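Local coordinates for protein neuraminidase (Influenza A virus, PDB 4K3Y) that forms the six-bladed beta-propeller head of a neuraminidase-like surface protein of a bat influenza A virus, whose enzymatic function is uncertain, at residues T190-E195 and G210-N215; A217-L222 and G266-G271. All coordinates share one frame; numbering follows the deposited sequence.

Overall arrangement
Both contacts belong to the six-bladed beta propeller, on the same side of the chain's centre, with centres about 12 Å apart. Along the chain, 190-195 and 210-215 come before 217-222 and 266-271. Contact 1 closes the open end of the blade built from strands 197-202, 205-211, 221-224 and 230-233; contact 2 packs that blade, through strand 221-224, on strand 268-269, which opens the next. Strands 205-211 and 221-224 are sheet neighbours, so the two join directly: Gly210 N probably bonds to Pro220 O, and Pro220 packs on Phe194. Contact 1 supplies a calcium ligand, Asn212 O, and the Arg219 side chain of contact 2 is about 7 Å from the ion.

Contact 1. Residues T190-E195 and G210-N215; sequences TGFNFE and GTNLWN. With CA (calcium ion), chain M.
Glu195 and Thr211 form an antiparallel, hydrogen-bonded pair at the open end of the hairpin of strands 197-202 and 205-211, away from its turn, in a blade of the six-bladed beta propeller. Glu195 N gives a nearly straight bond of 3.0 Å to Thr211 O, and Thr211 N returns one of 2.9 Å to Glu195 O. Past this pair regular pairing stops and side chains take over. On the Asn212 side an Asx turn shapes the chain: with CG anti to the backbone N (chi1 -163°), OD1 accepts Trp214 N at 2.8 Å in its carbonyl plane, while Asn215 N reaches the same oxygen from above that plane. The turn delivers Asn215 to the other segment, where ND2 donates to Gly191 O at 2.7 Å, with the acceptor almost in the plane of the amide.

The nonpolar contacts follow the same course. Gly210 CA sits over one face of the Phe194 ring, a CH-pi contact with 4.1 Å from CA to the ring centroid. The Leu213 and Glu195 side chains cross at about a right angle, with CD1 of Leu213 against CG of Glu195; the Glu195 carboxylate itself turns away to a salt bridge with Arg143. Trp214 CZ3 lies 3.5 Å from Gly191 C. Phe192 and Phe194 both meet the ring of Phe232, on strand 230-233 of this blade, edge-to-face. The loop also supplies a calcium ligand: Asp216 O and Gly262 O share the ion with Asn212 O, whose distance to the calcium is 2.9 Å.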
ATOM      1  N   THR C 190       3.474 -34.041 -33.915  1.00 69.90           N
ATOM      2  CA  THR C 190       3.010 -35.364 -34.319  1.00 78.50           C
ATOM      3  C   THR C 190       3.808 -36.425 -33.586  1.00 77.82           C
ATOM      4  O   THR C 190       5.040 -36.481 -33.702  1.00 69.17           O
ATOM      5  CB  THR C 190       3.150 -35.601 -35.840  1.00 85.61           C
ATOM      6  OG1 THR C 190       3.817 -34.485 -36.440  1.00 92.13           O
ATOM      7  CG2 THR C 190       1.778 -35.776 -36.486  1.00 81.23           C
ATOM      8  N   GLY C 191       3.108 -37.252 -32.811  1.00 78.99           N
ATOM      9  CA  GLY C 191       3.744 -38.354 -32.115  1.00 69.09           C
ATOM     10  C   GLY C 191       4.115 -38.089 -30.670  1.00 76.26           C
ATOM     11  O   GLY C 191       4.536 -39.010 -29.974  1.00 76.16           O
ATOM     12  N   PHE C 192       3.978 -36.840 -30.216  1.00 78.51           N
ATOM     13  CA  PHE C 192       4.169 -36.521 -28.795  1.00 73.51           C
ATOM     14  C   PHE C 192       3.202 -35.468 -28.262  1.00 79.55           C
ATOM     15  O   PHE C 192       2.417 -34.878 -29.010  1.00 87.56           O
ATOM     16  CB  PHE C 192       5.611 -36.094 -28.498  1.00 76.25           C
ATOM     17  CG  PHE C 192       6.024 -34.813 -29.170  1.00 78.38           C
ATOM     18  CD1 PHE C 192       6.389 -34.808 -30.507  1.00 82.65           C
ATOM     19  CD2 PHE C 192       6.063 -33.618 -28.465  1.00 77.82           C
ATOM     20  CE1 PHE C 192       6.774 -33.637 -31.133  1.00 79.91           C
ATOM     21  CE2 PHE C 192       6.451 -32.435 -29.087  1.00 79.56           C
ATOM     22  CZ  PHE C 192       6.807 -32.448 -30.423  1.00 73.59           C
ATOM     23  N   ASN C 193       3.282 -35.247 -26.952  1.00 74.07           N
ATOM     24  CA  ASN C 193       2.463 -34.255 -26.255  1.00 60.74           C
ATOM     25  C   ASN C 193       3.361 -33.192 -25.589  1.00 62.42           C
ATOM     26  O   ASN C 193       4.443 -33.517 -25.087  1.00 68.41           O
ATOM     27  CB  ASN C 193       1.561 -34.963 -25.237  1.00 57.01           C
ATOM     28  CG  ASN C 193       0.794 -33.995 -24.353  1.00 66.20           C
ATOM     29  OD1 ASN C 193       0.128 -33.071 -24.845  1.00 63.23           O
ATOM     30  ND2 ASN C 193       0.889 -34.195 -23.032  1.00 55.47           N
ATOM     31  N   PHE C 194       2.919 -31.930 -25.585  1.00 56.68           N
ATOM     32  CA  PHE C 194       3.764 -30.818 -25.142  1.00 58.07           C
ATOM     33  C   PHE C 194       3.028 -29.808 -24.245  1.00 63.54           C
ATOM     34  O   PHE C 194       2.736 -28.677 -24.672  1.00 61.04           O
ATOM     35  CB  PHE C 194       4.341 -30.100 -26.371  1.00 52.70           C
ATOM     36  CG  PHE C 194       5.541 -29.243 -26.070  1.00 64.05           C
ATOM     37  CD1 PHE C 194       6.755 -29.831 -25.731  1.00 64.36           C
ATOM     38  CD2 PHE C 194       5.467 -27.849 -26.139  1.00 58.90           C
ATOM     39  CE1 PHE C 194       7.886 -29.050 -25.455  1.00 61.36           C
ATOM     40  CE2 PHE C 194       6.590 -27.066 -25.870  1.00 54.15           C
ATOM     41  CZ  PHE C 194       7.803 -27.671 -25.525  1.00 58.16           C
ATOM     42  N   GLU C 195       2.736 -30.201 -23.007  1.00 61.64           N
ATOM     43  CA  GLU C 195       1.959 -29.336 -22.096  1.00 62.54           C
ATOM     44  C   GLU C 195       2.825 -28.514 -21.147  1.00 54.30           C
ATOM     45  O   GLU C 195       3.946 -28.908 -20.829  1.00 55.12           O
ATOM     46  CB  GLU C 195       0.961 -30.160 -21.268  1.00 56.44           C
ATOM     47  CG  GLU C 195      -0.019 -30.986 -22.093  1.00 58.09           C
ATOM     48  CD  GLU C 195      -1.184 -30.178 -22.642  1.00 76.28           C
ATOM     49  OE1 GLU C 195      -1.549 -29.131 -22.054  1.00 93.36           O
ATOM     50  OE2 GLU C 195      -1.747 -30.607 -23.669  1.00 86.19           O
ATOM     51  N   GLY C 210       8.799 -28.930 -22.032  1.00 52.71           N
ATOM     52  CA  GLY C 210       7.404 -29.303 -21.899  1.00 60.67           C
ATOM     53  C   GLY C 210       7.212 -30.557 -21.061  1.00 61.32           C
ATOM     54  O   GLY C 210       8.181 -31.146 -20.564  1.00 63.26           O
ATOM     55  N   THR C 211       5.949 -30.952 -20.909  1.00 54.88           N
ATOM     56  CA  THR C 211       5.571 -32.172 -20.204  1.00 51.39           C
ATOM     57  C   THR C 211       4.775 -33.086 -21.146  1.00 60.52           C
ATOM     58  O   THR C 211       3.749 -32.668 -21.705  1.00 52.34           O
ATOM     59  CB  THR C 211       4.721 -31.850 -18.937  1.00 53.53           C
ATOM     60  OG1 THR C 211       5.455 -30.967 -18.078  1.00 69.23           O
ATOM     61  CG2 THR C 211       4.370 -33.125 -18.168  1.00 54.47           C
ATOM     62  N   ASN C 212       5.246 -34.319 -21.338  1.00 58.94           N
ATOM     63  CA  ASN C 212       4.483 -35.268 -22.145  1.00 57.61           C
ATOM     64  C   ASN C 212       3.633 -36.197 -21.273  1.00 61.75           C
ATOM     65  O   ASN C 212       4.161 -37.151 -20.651  1.00 52.21           O
ATOM     66  CB  ASN C 212       5.412 -36.110 -23.018  1.00 59.51           C
ATOM     67  CG  ASN C 212       4.684 -36.805 -24.147  1.00 64.95           C
ATOM     68  OD1 ASN C 212       3.534 -37.229 -24.011  1.00 64.57           O
ATOM     69  ND2 ASN C 212       5.362 -36.933 -25.279  1.00 72.82           N
ATOM     70  N   LEU C 213       2.324 -35.929 -21.249  1.00 56.42           N
ATOM     71  CA  LEU C 213       1.385 -36.747 -20.479  1.00 53.56           C
ATOM     72  C   LEU C 213       0.866 -37.993 -21.218  1.00 56.13           C
ATOM     73  O   LEU C 213      -0.019 -38.715 -20.735  1.00 54.68           O
ATOM     74  CB  LEU C 213       0.230 -35.913 -19.893  1.00 43.29           C
ATOM     75  CG  LEU C 213       0.684 -34.879 -18.856  1.00 50.05           C
ATOM     76  CD1 LEU C 213       1.019 -33.549 -19.530  1.00 56.35           C
ATOM     77  CD2 LEU C 213      -0.358 -34.698 -17.770  1.00 42.20           C
ATOM     78  N   TRP C 214       1.448 -38.252 -22.379  1.00 57.92           N
ATOM     79  CA  TRP C 214       0.980 -39.315 -23.250  1.00 64.45           C
ATOM     80  C   TRP C 214       1.904 -40.529 -23.279  1.00 66.73           C
ATOM     81  O   TRP C 214       1.525 -41.603 -22.810  1.00 61.45           O
ATOM     82  CB  TRP C 214       0.789 -38.760 -24.664  1.00 65.54           C
ATOM     83  CG  TRP C 214       0.415 -39.770 -25.706  1.00 65.41           C
ATOM     84  CD1 TRP C 214      -0.115 -41.017 -25.509  1.00 62.16           C
ATOM     85  CD2 TRP C 214       0.539 -39.605 -27.124  1.00 67.50           C
ATOM     86  NE1 TRP C 214      -0.324 -41.636 -26.720  1.00 66.07           N
ATOM     87  CE2 TRP C 214       0.069 -40.794 -27.727  1.00 69.94           C
ATOM     88  CE3 TRP C 214       1.001 -38.565 -27.941  1.00 48.24           C
ATOM     89  CZ2 TRP C 214       0.048 -40.972 -29.111  1.00 50.14           C
ATOM     90  CZ3 TRP C 214       0.981 -38.744 -29.315  1.00 55.10           C
ATOM     91  CH2 TRP C 214       0.509 -39.942 -29.886  1.00 65.31           C
ATOM     92  N   ASN C 215       3.111 -40.348 -23.820  1.00 69.79           N
ATOM     93  CA  ASN C 215       3.972 -41.465 -24.212  1.00 62.90           C
ATOM     94  C   ASN C 215       5.472 -41.252 -23.963  1.00 61.79           C
ATOM     95  O   ASN C 215       6.299 -41.844 -24.657  1.00 76.94           O
ATOM     96  CB  ASN C 215       3.780 -41.717 -25.707  1.00 57.07           C
ATOM     97  CG  ASN C 215       3.996 -40.462 -26.529  1.00 68.37           C
ATOM     98  OD1 ASN C 215       4.267 -39.392 -25.989  1.00 70.61           O
ATOM     99  ND2 ASN C 215       3.892 -40.590 -27.837  1.00 67.44           N
TER
HETATM  100 CA    CA M 608       5.131 -38.742 -18.496  1.00 73.00          CA

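Contact 2. Residues A217-L222 and G266-G271; sequences AKRPFL and GFMIEG
Arg219 and Met268 meet where two neighbouring blades of the six-bladed propeller pack together, one carrying strand 221-224 and the other beginning with strand 268-269. No direct hydrogen bond joins the segments; the interface is made by two pairs of side chains, Arg219 with Met268 and Phe221 with Glu270, and by their contacts with the opposite backbone.

Met268 leans toward the 217-222 segment. Its CG stands anti to the carbonyl carbon (chi1 -69°) and the chain runs straight from there, so the methyl end slides in at the root of Arg219, with CE 3.5 Å from Arg219 CB and 3.6 Å from Arg219 N. The two side chains cross at a slant. Arg219, extended from CG to NE, reaches past the Met268 methyl to Gly266 and lays one face of its guanidinium over Gly266 N, which is 3.5 Å from Arg219 CZ. Both Gly266 N and the guanidinium nitrogens are donors, so the contact is packing of a backbone N over the guanidinium face and not a hydrogen bond. The charged end finds its bonds beyond the segment, NH2 with Ile264 O and NH1 with Thr211 OG1. A water bridges on the NE side, taking a weak bond from Arg219 NE and lying 3.0 Å from Phe267 O.

Further along the strand, Phe221 makes the second group of contacts. Its ring turns an edge to the opposing strand, CE1 standing 4.1 Å from Met268 O near the ring plane. Glu270 comes across the tip of the ring at about a right angle, and its carboxylate, bent off at chi2, is held by Thr296 OG1 and Leu297 N. What touches Phe221 is therefore the aliphatic base of Glu270, with CB 3.8 Å from Phe221 CZ.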
ATOM      1  N   ALA C 217       8.375 -40.503 -20.594  1.00 64.66           N
ATOM      2  CA  ALA C 217       8.779 -40.218 -19.210  1.00 49.15           C
ATOM      3  C   ALA C 217       9.983 -39.284 -19.131  1.00 58.36           C
ATOM      4  O   ALA C 217      10.376 -38.864 -18.034  1.00 63.99           O
ATOM      5  CB  ALA C 217       9.096 -41.500 -18.468  1.00 50.25           C
ATOM      6  N   LYS C 218      10.597 -39.008 -20.280  1.00 61.21           N
ATOM      7  CA  LYS C 218      11.519 -37.879 -20.409  1.00 67.57           C
ATOM      8  C   LYS C 218      10.700 -36.637 -20.741  1.00 59.85           C
ATOM      9  O   LYS C 218       9.476 -36.711 -20.887  1.00 69.14           O
ATOM     10  CB  LYS C 218      12.530 -38.112 -21.529  1.00 67.46           C
ATOM     11  CG  LYS C 218      13.518 -39.244 -21.327  1.00 70.50           C
ATOM     12  CD  LYS C 218      14.407 -39.311 -22.561  1.00 77.24           C
ATOM     13  CE  LYS C 218      15.164 -40.613 -22.713  1.00 83.62           C
ATOM     14  NZ  LYS C 218      15.936 -40.603 -23.992  1.00 88.28           N
ATOM     15  N   ARG C 219      11.357 -35.493 -20.869  1.00 62.28           N
ATOM     16  CA  ARG C 219      10.616 -34.269 -21.172  1.00 59.00           C
ATOM     17  C   ARG C 219      10.920 -33.748 -22.576  1.00 69.61           C
ATOM     18  O   ARG C 219      12.076 -33.728 -22.991  1.00 74.10           O
ATOM     19  CB  ARG C 219      10.876 -33.194 -20.106  1.00 47.64           C
ATOM     20  CG  ARG C 219      10.485 -33.610 -18.678  1.00 42.61           C
ATOM     21  CD  ARG C 219      10.728 -32.487 -17.679  1.00 49.13           C
ATOM     22  NE  ARG C 219      10.069 -32.728 -16.395  1.00 53.56           N
ATOM     23  CZ  ARG C 219       8.761 -32.597 -16.185  1.00 53.67           C
ATOM     24  NH1 ARG C 219       7.953 -32.224 -17.168  1.00 47.95           N
ATOM     25  NH2 ARG C 219       8.254 -32.845 -14.985  1.00 66.73           N
ATOM     26  N   PRO C 220       9.877 -33.335 -23.320  1.00 76.36           N
ATOM     27  CA  PRO C 220      10.116 -32.753 -24.650  1.00 57.30           C
ATOM     28  C   PRO C 220      10.719 -31.351 -24.547  1.00 56.89           C
ATOM     29  O   PRO C 220      10.496 -30.654 -23.543  1.00 58.08           O
ATOM     30  CB  PRO C 220       8.710 -32.700 -25.265  1.00 56.57           C
ATOM     31  CG  PRO C 220       7.774 -32.633 -24.079  1.00 63.45           C
ATOM     32  CD  PRO C 220       8.437 -33.469 -23.015  1.00 75.20           C
ATOM     33  N   PHE C 221      11.464 -30.948 -25.576  1.00 55.71           N
ATOM     34  CA  PHE C 221      12.176 -29.672 -25.579  1.00 59.76           C
ATOM     35  C   PHE C 221      11.934 -28.848 -26.850  1.00 66.78           C
ATOM     36  O   PHE C 221      11.827 -29.396 -27.943  1.00 72.93           O
ATOM     37  CB  PHE C 221      13.668 -29.927 -25.423  1.00 67.05           C
ATOM     38  CG  PHE C 221      14.425 -28.762 -24.870  1.00 72.19           C
ATOM     39  CD1 PHE C 221      14.444 -28.528 -23.504  1.00 81.44           C
ATOM     40  CD2 PHE C 221      15.128 -27.905 -25.704  1.00 79.31           C
ATOM     41  CE1 PHE C 221      15.145 -27.455 -22.971  1.00 84.11           C
ATOM     42  CE2 PHE C 221      15.835 -26.825 -25.181  1.00 85.27           C
ATOM     43  CZ  PHE C 221      15.842 -26.602 -23.811  1.00 85.46           C
ATOM     44  N   LEU C 222      11.876 -27.528 -26.697  1.00 58.26           N
ATOM     45  CA  LEU C 222      11.652 -26.620 -27.810  1.00 62.84           C
ATOM     46  C   LEU C 222      12.666 -25.479 -27.759  1.00 75.65           C
ATOM     47  O   LEU C 222      13.070 -25.035 -26.676  1.00 75.33           O
ATOM     48  CB  LEU C 222      10.245 -26.014 -27.715  1.00 74.54           C
ATOM     49  CG  LEU C 222       9.364 -25.786 -28.950  1.00 76.88           C
ATOM     50  CD1 LEU C 222       8.377 -24.656 -28.684  1.00 74.59           C
ATOM     51  CD2 LEU C 222      10.156 -25.527 -30.218  1.00 73.71           C
ATOM     52  N   GLY C 266       7.610 -29.390 -15.214  1.00 49.70           N
ATOM     53  CA  GLY C 266       8.956 -29.369 -14.689  1.00 55.35           C
ATOM     54  C   GLY C 266       9.844 -28.919 -15.813  1.00 58.24           C
ATOM     55  O   GLY C 266       9.362 -28.715 -16.938  1.00 61.40           O
ATOM     56  N   PHE C 267      11.137 -28.797 -15.525  1.00 58.28           N
ATOM     57  CA  PHE C 267      12.045 -28.123 -16.442  1.00 50.43           C
ATOM     58  C   PHE C 267      13.363 -28.860 -16.642  1.00 57.28           C
ATOM     59  O   PHE C 267      13.765 -29.714 -15.840  1.00 55.68           O
ATOM     60  CB  PHE C 267      12.334 -26.694 -15.931  1.00 56.92           C
ATOM     61  CG  PHE C 267      13.015 -26.656 -14.573  1.00 57.52           C
ATOM     62  CD1 PHE C 267      12.260 -26.615 -13.397  1.00 51.17           C
ATOM     63  CD2 PHE C 267      14.411 -26.662 -14.471  1.00 53.83           C
ATOM     64  CE1 PHE C 267      12.879 -26.591 -12.144  1.00 50.20           C
ATOM     65  CE2 PHE C 267      15.036 -26.634 -13.209  1.00 55.29           C
ATOM     66  CZ  PHE C 267      14.272 -26.606 -12.052  1.00 56.46           C
ATOM     67  N   MET C 268      14.017 -28.509 -17.743  1.00 57.92           N
ATOM     68  CA  MET C 268      15.401 -28.854 -18.005  1.00 54.34           C
ATOM     69  C   MET C 268      16.099 -27.547 -18.377  1.00 69.80           C
ATOM     70  O   MET C 268      15.466 -26.635 -18.934  1.00 62.21           O
ATOM     71  CB  MET C 268      15.496 -29.847 -19.161  1.00 51.38           C
ATOM     72  CG  MET C 268      14.951 -31.253 -18.866  1.00 55.66           C
ATOM     73  SD  MET C 268      14.861 -32.282 -20.350  1.00 70.59           S
ATOM     74  CE  MET C 268      14.322 -33.863 -19.669  1.00124.70           C
ATOM     75  N   ILE C 269      17.388 -27.434 -18.064  1.00 64.19           N
ATOM     76  CA  ILE C 269      18.140 -26.270 -18.512  1.00 61.94           C
ATOM     77  C   ILE C 269      19.231 -26.693 -19.484  1.00 68.09           C
ATOM     78  O   ILE C 269      20.110 -27.484 -19.125  1.00 67.04           O
ATOM     79  CB  ILE C 269      18.800 -25.497 -17.351  1.00 59.02           C
ATOM     80  CG1 ILE C 269      17.754 -25.070 -16.320  1.00 52.40           C
ATOM     81  CG2 ILE C 269      19.573 -24.280 -17.898  1.00 44.14           C
ATOM     82  CD1 ILE C 269      18.349 -24.448 -15.064  1.00 44.60           C
ATOM     83  N   GLU C 270      19.176 -26.167 -20.706  1.00 60.24           N
ATOM     84  CA  GLU C 270      20.179 -26.493 -21.725  1.00 62.96           C
ATOM     85  C   GLU C 270      21.274 -25.428 -21.825  1.00 71.20           C
ATOM     86  O   GLU C 270      21.000 -24.242 -22.064  1.00 67.01           O
ATOM     87  CB  GLU C 270      19.525 -26.686 -23.093  1.00 65.73           C
ATOM     88  CG  GLU C 270      20.510 -26.697 -24.247  1.00 63.69           C
ATOM     89  CD  GLU C 270      21.216 -28.030 -24.413  1.00 76.33           C
ATOM     90  OE1 GLU C 270      21.096 -28.894 -23.519  1.00 72.54           O
ATOM     91  OE2 GLU C 270      21.889 -28.215 -25.451  1.00 83.39           O
ATOM     92  N   GLY C 271      22.520 -25.850 -21.655  1.00 75.36           N
ATOM     93  CA  GLY C 271      23.612 -24.900 -21.654  1.00 78.17           C
ATOM     94  C   GLY C 271      24.938 -25.553 -21.955  1.00 93.66           C
ATOM     95  O   GLY C 271      24.998 -26.696 -22.429  1.00 94.68           O
TER
HETATM   96  O   HOH W   1      12.804 -32.553 -15.374  1.00 62.13           O